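PDB 1U0K: gene product PA4716 from Pseudomonas aeruginosa, which is of unproven function but probably acts as an isomerase. Local coordinates for residues R6-L10 with G22-D27; E48-L52 with H77-A82. The contacts are given in a common frame with arbitrary orientation. Residue numbers count along the deposited sequence, not the author numbering.

Interaction 1 of 2, residues R6-L10 with G22-D27; sequences RYWQL and GLAVFD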
ATOM      1  N   ARG A   6     -16.482  -3.412 -12.307  1.00 14.30           N
ATOM      2  CA  ARG A   6     -15.110  -3.844 -12.445  1.00 13.89           C
ATOM      3  C   ARG A   6     -14.170  -2.760 -11.994  1.00 12.05           C
ATOM      4  O   ARG A   6     -14.495  -1.570 -12.045  1.00 12.40           O
ATOM      5  CB  ARG A   6     -14.765  -4.121 -13.907  1.00 14.80           C
ATOM      6  CG  ARG A   6     -15.604  -5.191 -14.570  1.00 18.02           C
ATOM      7  CD  ARG A   6     -15.560  -5.156 -16.096  1.00 21.76           C
ATOM      8  NE  ARG A   6     -15.927  -3.850 -16.650  1.00 25.46           N
ATOM      9  CZ  ARG A   6     -15.918  -3.547 -17.950  1.00 29.96           C
ATOM     10  NH1 ARG A   6     -15.569  -4.455 -18.863  1.00 31.81           N
ATOM     11  NH2 ARG A   6     -16.265  -2.329 -18.344  1.00 31.30           N
ATOM     12  N   TYR A   7     -12.991  -3.177 -11.572  1.00 10.51           N
ATOM     13  CA  TYR A   7     -11.832  -2.307 -11.565  1.00  9.47           C
ATOM     14  C   TYR A   7     -10.706  -2.961 -12.343  1.00  9.40           C
ATOM     15  O   TYR A   7     -10.762  -4.159 -12.681  1.00  8.87           O
ATOM     16  CB  TYR A   7     -11.414  -1.918 -10.144  1.00  9.09           C
ATOM     17  CG  TYR A   7     -10.814  -3.031  -9.325  1.00  8.47           C
ATOM     18  CD1 TYR A   7      -9.487  -3.365  -9.449  1.00  8.92           C
ATOM     19  CD2 TYR A   7     -11.599  -3.760  -8.444  1.00  8.49           C
ATOM     20  CE1 TYR A   7      -8.928  -4.397  -8.694  1.00  8.98           C
ATOM     21  CE2 TYR A   7     -11.048  -4.789  -7.671  1.00  8.94           C
ATOM     22  CZ  TYR A   7      -9.719  -5.104  -7.818  1.00  9.16           C
ATOM     23  OH  TYR A   7      -9.154  -6.132  -7.090  1.00 10.29           O
ATOM     24  N   TRP A   8      -9.696  -2.172 -12.655  1.00  8.89           N
ATOM     25  CA  TRP A   8      -8.584  -2.614 -13.478  1.00  8.85           C
ATOM     26  C   TRP A   8      -7.280  -2.196 -12.851  1.00  9.08           C
ATOM     27  O   TRP A   8      -7.172  -1.079 -12.370  1.00 10.27           O
ATOM     28  CB  TRP A   8      -8.670  -2.009 -14.875  1.00  9.30           C
ATOM     29  CG  TRP A   8      -9.987  -2.197 -15.552  1.00  9.80           C
ATOM     30  CD1 TRP A   8     -11.181  -1.586 -15.243  1.00 10.93           C
ATOM     31  CD2 TRP A   8     -10.258  -3.034 -16.682  1.00 12.02           C
ATOM     32  NE1 TRP A   8     -12.161  -2.005 -16.104  1.00 11.83           N
ATOM     33  CE2 TRP A   8     -11.623  -2.888 -16.997  1.00 12.52           C
ATOM     34  CE3 TRP A   8      -9.476  -3.898 -17.466  1.00 12.66           C
ATOM     35  CZ2 TRP A   8     -12.224  -3.574 -18.059  1.00 12.45           C
ATOM     36  CZ3 TRP A   8     -10.077  -4.570 -18.511  1.00 14.34           C
ATOM     37  CH2 TRP A   8     -11.429  -4.399 -18.800  1.00 13.93           C
ATOM     38  N   GLN A   9      -6.285  -3.076 -12.900  1.00  9.13           N
ATOM     39  CA  GLN A   9      -4.938  -2.795 -12.439  1.00  9.64           C
ATOM     40  C   GLN A   9      -4.083  -2.459 -13.646  1.00  9.72           C
ATOM     41  O   GLN A   9      -4.006  -3.229 -14.585  1.00  9.70           O
ATOM     42  CB  GLN A   9      -4.364  -4.014 -11.690  1.00  9.92           C
ATOM     43  CG  GLN A   9      -2.931  -3.858 -11.223  1.00 10.68           C
ATOM     44  CD  GLN A   9      -2.742  -2.772 -10.182  1.00 10.81           C
ATOM     45  OE1 GLN A   9      -3.690  -2.387  -9.491  1.00 11.51           O
ATOM     46  NE2 GLN A   9      -1.519  -2.268 -10.076  1.00 10.45           N
ATOM     47  N   LEU A  10      -3.496  -1.269 -13.635  1.00  9.30           N
ATOM     48  CA  LEU A  10      -2.663  -0.761 -14.719  1.00 10.09           C
ATOM     49  C   LEU A  10      -1.320  -0.320 -14.169  1.00 10.20           C
ATOM     50  O   LEU A  10      -1.203  -0.013 -12.991  1.00 10.14           O
ATOM     51  CB  LEU A  10      -3.322   0.470 -15.365  1.00 10.42           C
ATOM     52  CG  LEU A  10      -4.444   0.253 -16.374  1.00 12.35           C
ATOM     53  CD1 LEU A  10      -5.658  -0.370 -15.769  1.00 13.76           C
ATOM     54  CD2 LEU A  10      -4.811   1.583 -17.010  1.00 13.21           C
ATOM     55  N   GLY A  22       1.880   1.623 -10.325  1.00 10.80           N
ATOM     56  CA  GLY A  22       0.626   0.902 -10.310  1.00 10.05           C
ATOM     57  C   GLY A  22      -0.540   1.808  -9.986  1.00  9.99           C
ATOM     58  O   GLY A  22      -0.428   2.752  -9.199  1.00 11.51           O
ATOM     59  N   LEU A  23      -1.674   1.498 -10.598  1.00  8.73           N
ATOM     60  CA  LEU A  23      -2.894   2.297 -10.502  1.00  8.71           C
ATOM     61  C   LEU A  23      -4.107   1.402 -10.612  1.00  8.14           C
ATOM     62  O   LEU A  23      -4.143   0.536 -11.492  1.00  8.72           O
ATOM     63  CB  LEU A  23      -2.930   3.272 -11.673  1.00  9.06           C
ATOM     64  CG  LEU A  23      -4.185   4.110 -11.892  1.00  9.52           C
ATOM     65  CD1 LEU A  23      -4.281   5.200 -10.846  1.00 10.21           C
ATOM     66  CD2 LEU A  23      -4.175   4.701 -13.293  1.00 10.69           C
ATOM     67  N   ALA A  24      -5.125   1.635  -9.779  1.00  7.47           N
ATOM     68  CA  ALA A  24      -6.431   1.012  -9.969  1.00  7.56           C
ATOM     69  C   ALA A  24      -7.400   2.005 -10.602  1.00  7.83           C
ATOM     70  O   ALA A  24      -7.454   3.169 -10.203  1.00  8.01           O
ATOM     71  CB  ALA A  24      -6.998   0.501  -8.677  1.00  7.21           C
ATOM     72  N   VAL A  25      -8.151   1.538 -11.598  1.00  7.87           N
ATOM     73  CA  VAL A  25      -9.139   2.351 -12.296  1.00  8.06           C
ATOM     74  C   VAL A  25     -10.497   1.678 -12.225  1.00  8.22           C
ATOM     75  O   VAL A  25     -10.620   0.522 -12.588  1.00  8.39           O
ATOM     76  CB  VAL A  25      -8.777   2.515 -13.785  1.00  7.98           C
ATOM     77  CG1 VAL A  25      -9.823   3.383 -14.514  1.00  9.02           C
ATOM     78  CG2 VAL A  25      -7.382   3.091 -13.957  1.00  8.70           C
ATOM     79  N   PHE A  26     -11.503   2.398 -11.750  1.00  8.34           N
ATOM     80  CA  PHE A  26     -12.884   1.931 -11.723  1.00  9.12           C
ATOM     81  C   PHE A  26     -13.565   2.645 -12.894  1.00  9.90           C
ATOM     82  O   PHE A  26     -13.750   3.849 -12.860  1.00 10.44           O
ATOM     83  CB  PHE A  26     -13.555   2.276 -10.386  1.00  9.32           C
ATOM     84  CG  PHE A  26     -13.041   1.487  -9.206  1.00  8.92           C
ATOM     85  CD1 PHE A  26     -11.756   1.671  -8.730  1.00  8.85           C
ATOM     86  CD2 PHE A  26     -13.869   0.565  -8.559  1.00 11.17           C
ATOM     87  CE1 PHE A  26     -11.291   0.942  -7.627  1.00 10.82           C
ATOM     88  CE2 PHE A  26     -13.414  -0.137  -7.454  1.00 11.22           C
ATOM     89  CZ  PHE A  26     -12.141   0.042  -7.004  1.00 10.21           C
ATOM     90  N   ASP A  27     -13.920   1.911 -13.942  1.00 11.62           N
ATOM     91  CA  ASP A  27     -14.417   2.561 -15.157  1.00 12.27           C
ATOM     92  C   ASP A  27     -15.858   3.043 -15.078  1.00 12.13           C
ATOM     93  O   ASP A  27     -16.272   3.863 -15.902  1.00 12.41           O
ATOM     94  CB  ASP A  27     -14.230   1.664 -16.379  1.00 13.32           C
ATOM     95  CG  ASP A  27     -15.099   0.454 -16.343  1.00 16.53           C
ATOM     96  OD1 ASP A  27     -14.838  -0.426 -15.518  1.00 20.75           O
ATOM     97  OD2 ASP A  27     -16.066   0.309 -17.113  1.00 20.16           O
TER
HETATM   98  O   HOH W   1     -17.433  -1.012 -13.894  1.00 18.47           O
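Arg6 opens the contact with charge: its NH2 donates to Asp27 OD2 in a salt bridge of 2.9 Å, while a water joins its backbone N to Asp27 OD1. A long cation suits this partly exposed strand end, where it can reach the acid just past the neighbouring strand. Tyr7 then lays its methylene on the face of the Phe26 ring, CB lying 3.6 Å from the ring centroid in a CH-pi contact. Trp8 pairs with Val25 through Trp8 N to Val25 O (2.8 Å) and Val25 N to Trp8 O (2.9 Å), and its indole NE1 also donates to Asp27 OD1 at 3.2 Å. Gln9 faces small Ala24 in a non-hydrogen-bonded pair, and its NE2 is hydrogen-bonded to Gln46 OE1 and to Glu43 OE2 of the second subunit. Leu10 and Leu23 form the next hydrogen-bonded pair, Leu10 N to Leu23 O and Leu23 N to Leu10 O, each 2.9 Å, on the apolar face with Val25, which helix 78-90 covers. The arrangement is an antiparallel beta hairpin, strands 6-12 and 21-26, within the sheet of this PhzF-family fold.

Interaction 2 of 2, residues E48-L52 with H77-A82; sequences ESIFL and HPLLGA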
ATOM      1  N   GLU A  48      -2.488   5.716  -5.832  1.00 10.15           N
ATOM      2  CA  GLU A  48      -3.766   6.347  -6.164  1.00 10.34           C
ATOM      3  C   GLU A  48      -4.701   5.357  -6.843  1.00  9.91           C
ATOM      4  O   GLU A  48      -4.247   4.431  -7.520  1.00 10.01           O
ATOM      5  CB  GLU A  48      -3.544   7.554  -7.079  1.00 11.23           C
ATOM      6  CG  GLU A  48      -2.855   8.702  -6.375  1.00 14.39           C
ATOM      7  CD  GLU A  48      -2.635   9.911  -7.250  1.00 20.91           C
ATOM      8  OE1 GLU A  48      -1.788   9.852  -8.154  1.00 24.44           O
ATOM      9  OE2 GLU A  48      -3.300  10.942  -7.012  1.00 26.51           O
ATOM     10  N   SER A  49      -5.997   5.536  -6.597  1.00  9.38           N
ATOM     11  CA  SER A  49      -7.065   4.942  -7.410  1.00  8.82           C
ATOM     12  C   SER A  49      -7.855   6.079  -8.061  1.00  8.60           C
ATOM     13  O   SER A  49      -7.974   7.161  -7.500  1.00  8.56           O
ATOM     14  CB  SER A  49      -8.017   4.075  -6.584  1.00  9.30           C
ATOM     15  OG  SER A  49      -7.411   2.859  -6.158  1.00 10.25           O
ATOM     16  N   ILE A  50      -8.390   5.815  -9.250  1.00  7.76           N
ATOM     17  CA  ILE A  50      -9.231   6.778  -9.958  1.00  8.01           C
ATOM     18  C   ILE A  50     -10.567   6.135 -10.288  1.00  8.11           C
ATOM     19  O   ILE A  50     -10.635   4.956 -10.659  1.00  7.89           O
ATOM     20  CB  ILE A  50      -8.520   7.343 -11.233  1.00  8.60           C
ATOM     21  CG1 ILE A  50      -9.439   8.306 -11.988  1.00  9.12           C
ATOM     22  CG2 ILE A  50      -8.010   6.231 -12.148  1.00  8.26           C
ATOM     23  CD1 ILE A  50      -8.724   9.188 -12.954  1.00 10.39           C
ATOM     24  N   PHE A  51     -11.620   6.926 -10.128  1.00  7.67           N
ATOM     25  CA  PHE A  51     -13.010   6.493 -10.269  1.00  8.19           C
ATOM     26  C   PHE A  51     -13.647   7.333 -11.362  1.00  9.00           C
ATOM     27  O   PHE A  51     -13.626   8.555 -11.277  1.00  9.38           O
ATOM     28  CB  PHE A  51     -13.751   6.673  -8.937  1.00  8.28           C
ATOM     29  CG  PHE A  51     -13.178   5.844  -7.821  1.00  7.35           C
ATOM     30  CD1 PHE A  51     -12.084   6.308  -7.101  1.00  8.06           C
ATOM     31  CD2 PHE A  51     -13.693   4.589  -7.516  1.00  6.71           C
ATOM     32  CE1 PHE A  51     -11.516   5.537  -6.112  1.00  8.46           C
ATOM     33  CE2 PHE A  51     -13.109   3.812  -6.525  1.00  6.33           C
ATOM     34  CZ  PHE A  51     -12.023   4.297  -5.822  1.00  8.10           C
ATOM     35  N   LEU A  52     -14.169   6.674 -12.391  1.00  9.36           N
ATOM     36  CA  LEU A  52     -14.776   7.346 -13.543  1.00  9.92           C
ATOM     37  C   LEU A  52     -16.293   7.303 -13.477  1.00 10.76           C
ATOM     38  O   LEU A  52     -16.894   6.296 -13.115  1.00 11.13           O
ATOM     39  CB  LEU A  52     -14.292   6.723 -14.852  1.00  9.86           C
ATOM     40  CG  LEU A  52     -12.773   6.665 -15.075  1.00 10.71           C
ATOM     41  CD1 LEU A  52     -12.415   6.036 -16.426  1.00 12.08           C
ATOM     42  CD2 LEU A  52     -12.131   8.039 -14.963  1.00 12.27           C
ATOM     43  N   HIS A  77      -1.119  11.571 -13.148  1.00 19.28           N
ATOM     44  CA  HIS A  77      -0.976  10.340 -13.950  1.00 18.19           C
ATOM     45  C   HIS A  77      -2.107   9.262 -13.849  1.00 15.42           C
ATOM     46  O   HIS A  77      -2.193   8.397 -14.720  1.00 16.16           O
ATOM     47  CB  HIS A  77       0.366   9.665 -13.673  1.00 19.15           C
ATOM     48  CG  HIS A  77       0.423   9.032 -12.329  1.00 19.99           C
ATOM     49  ND1 HIS A  77       0.584   9.768 -11.174  1.00 22.80           N
ATOM     50  CD2 HIS A  77       0.246   7.750 -11.940  1.00 19.62           C
ATOM     51  CE1 HIS A  77       0.527   8.958 -10.134  1.00 21.01           C
ATOM     52  NE2 HIS A  77       0.319   7.731 -10.571  1.00 22.00           N
ATOM     53  N   PRO A  78      -2.953   9.260 -12.820  1.00 12.73           N
ATOM     54  CA  PRO A  78      -4.179   8.453 -12.909  1.00 11.33           C
ATOM     55  C   PRO A  78      -4.996   8.785 -14.156  1.00 11.14           C
ATOM     56  O   PRO A  78      -5.679   7.912 -14.677  1.00  9.90           O
ATOM     57  CB  PRO A  78      -4.931   8.819 -11.634  1.00 11.12           C
ATOM     58  CG  PRO A  78      -3.843   9.114 -10.678  1.00 11.06           C
ATOM     59  CD  PRO A  78      -2.855   9.914 -11.499  1.00 12.08           C
ATOM     60  N   LEU A  79      -4.919  10.021 -14.642  1.00 10.54           N
ATOM     61  CA  LEU A  79      -5.642  10.402 -15.853  1.00 10.64           C
ATOM     62  C   LEU A  79      -5.075   9.705 -17.097  1.00 10.54           C
ATOM     63  O   LEU A  79      -5.845   9.303 -17.961  1.00 10.77           O
ATOM     64  CB  LEU A  79      -5.672  11.928 -16.047  1.00 11.40           C
ATOM     65  CG  LEU A  79      -6.307  12.792 -14.951  1.00 12.75           C
ATOM     66  CD1 LEU A  79      -6.276  14.269 -15.367  1.00 12.69           C
ATOM     67  CD2 LEU A  79      -7.725  12.426 -14.608  1.00 14.68           C
ATOM     68  N   LEU A  80      -3.757   9.533 -17.165  1.00 10.41           N
ATOM     69  CA  LEU A  80      -3.126   8.787 -18.249  1.00 10.55           C
ATOM     70  C   LEU A  80      -3.611   7.346 -18.282  1.00 10.10           C
ATOM     71  O   LEU A  80      -3.923   6.813 -19.349  1.00  9.56           O
ATOM     72  CB  LEU A  80      -1.610   8.787 -18.100  1.00 10.94           C
ATOM     73  CG  LEU A  80      -0.949  10.155 -18.199  1.00 11.99           C
ATOM     74  CD1 LEU A  80       0.558   9.970 -18.073  1.00 13.10           C
ATOM     75  CD2 LEU A  80      -1.330  10.884 -19.486  1.00 13.07           C
ATOM     76  N   GLY A  81      -3.663   6.721 -17.107  1.00  9.75           N
ATOM     77  CA  GLY A  81      -4.157   5.349 -16.987  1.00  9.64           C
ATOM     78  C   GLY A  81      -5.610   5.233 -17.400  1.00  9.42           C
ATOM     79  O   GLY A  81      -5.979   4.317 -18.132  1.00  9.08           O
ATOM     80  N   ALA A  82      -6.441   6.166 -16.947  1.00  9.35           N
ATOM     81  CA  ALA A  82      -7.831   6.194 -17.364  1.00  9.22           C
ATOM     82  C   ALA A  82      -7.978   6.296 -18.889  1.00  9.44           C
ATOM     83  O   ALA A  82      -8.772   5.576 -19.493  1.00  9.25           O
ATOM     84  CB  ALA A  82      -8.573   7.324 -16.674  1.00 10.06           C
TER
HETATM   85  O   HOH W   2      -0.269  12.205 -10.232  1.00 21.56           O
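Packing of a strand against the first turn of a helix depends here on three inward residues, Glu48, Ile50 and Leu52, whose CA-to-CB bonds all point toward 77-82. The short segments cross at -50°, with axes 8.8 Å apart. Ile50 is t at both chi1 and chi2, an extended shape that carries CD1 to 3.8 Å from Leu79 CD2 and 4.2 Å from Ala82 CB, while its CB rests 3.9 Å from Pro78 CB. Leu52, in the mt rotamer, brings CD2 within 4.0 Å of Ala82 CB; the small alanine lets the helix come close to both branched chains. Proline has no backbone N-H to donate, which costs nothing in a helix's first turn, where no preceding turn offers an acceptor. Glu48 has chi1 m and chi2 t, placing OE1 3.2 Å from His77 CE1 and 3.3 Å from Pro78 CG. His77, with chi1 p, turns its ring so that one water meets both its N (3.1 Å) and ND1 (2.7 Å), and the same water reaches Glu48 OE1 weakly at 3.5 Å. This is helix-on-sheet packing, helix 78-90 starting beside Glu48, the predicted active-site residue.

Overall arrangement
Both segments of interaction 1 precede those of interaction 2 in the sequence, yet their centres lie about 8 Å apart. They share one mixed sheet: strand 21-26 pairs antiparallel with 6-12 and parallel with 48-54. Across that second seam Phe26 N lies 2.9 Å from Ile50 O and Phe26 O 2.9 Å from Leu52 N, both probable hydrogen bonds. Helix 78-90 packs over one face of all three strands, and helix 34-44 meets residues on the other. Leu23 brings interaction 1 close to Glu48, so the hairpin borders the predicted active site, while strand 6-12 also reaches the second subunit.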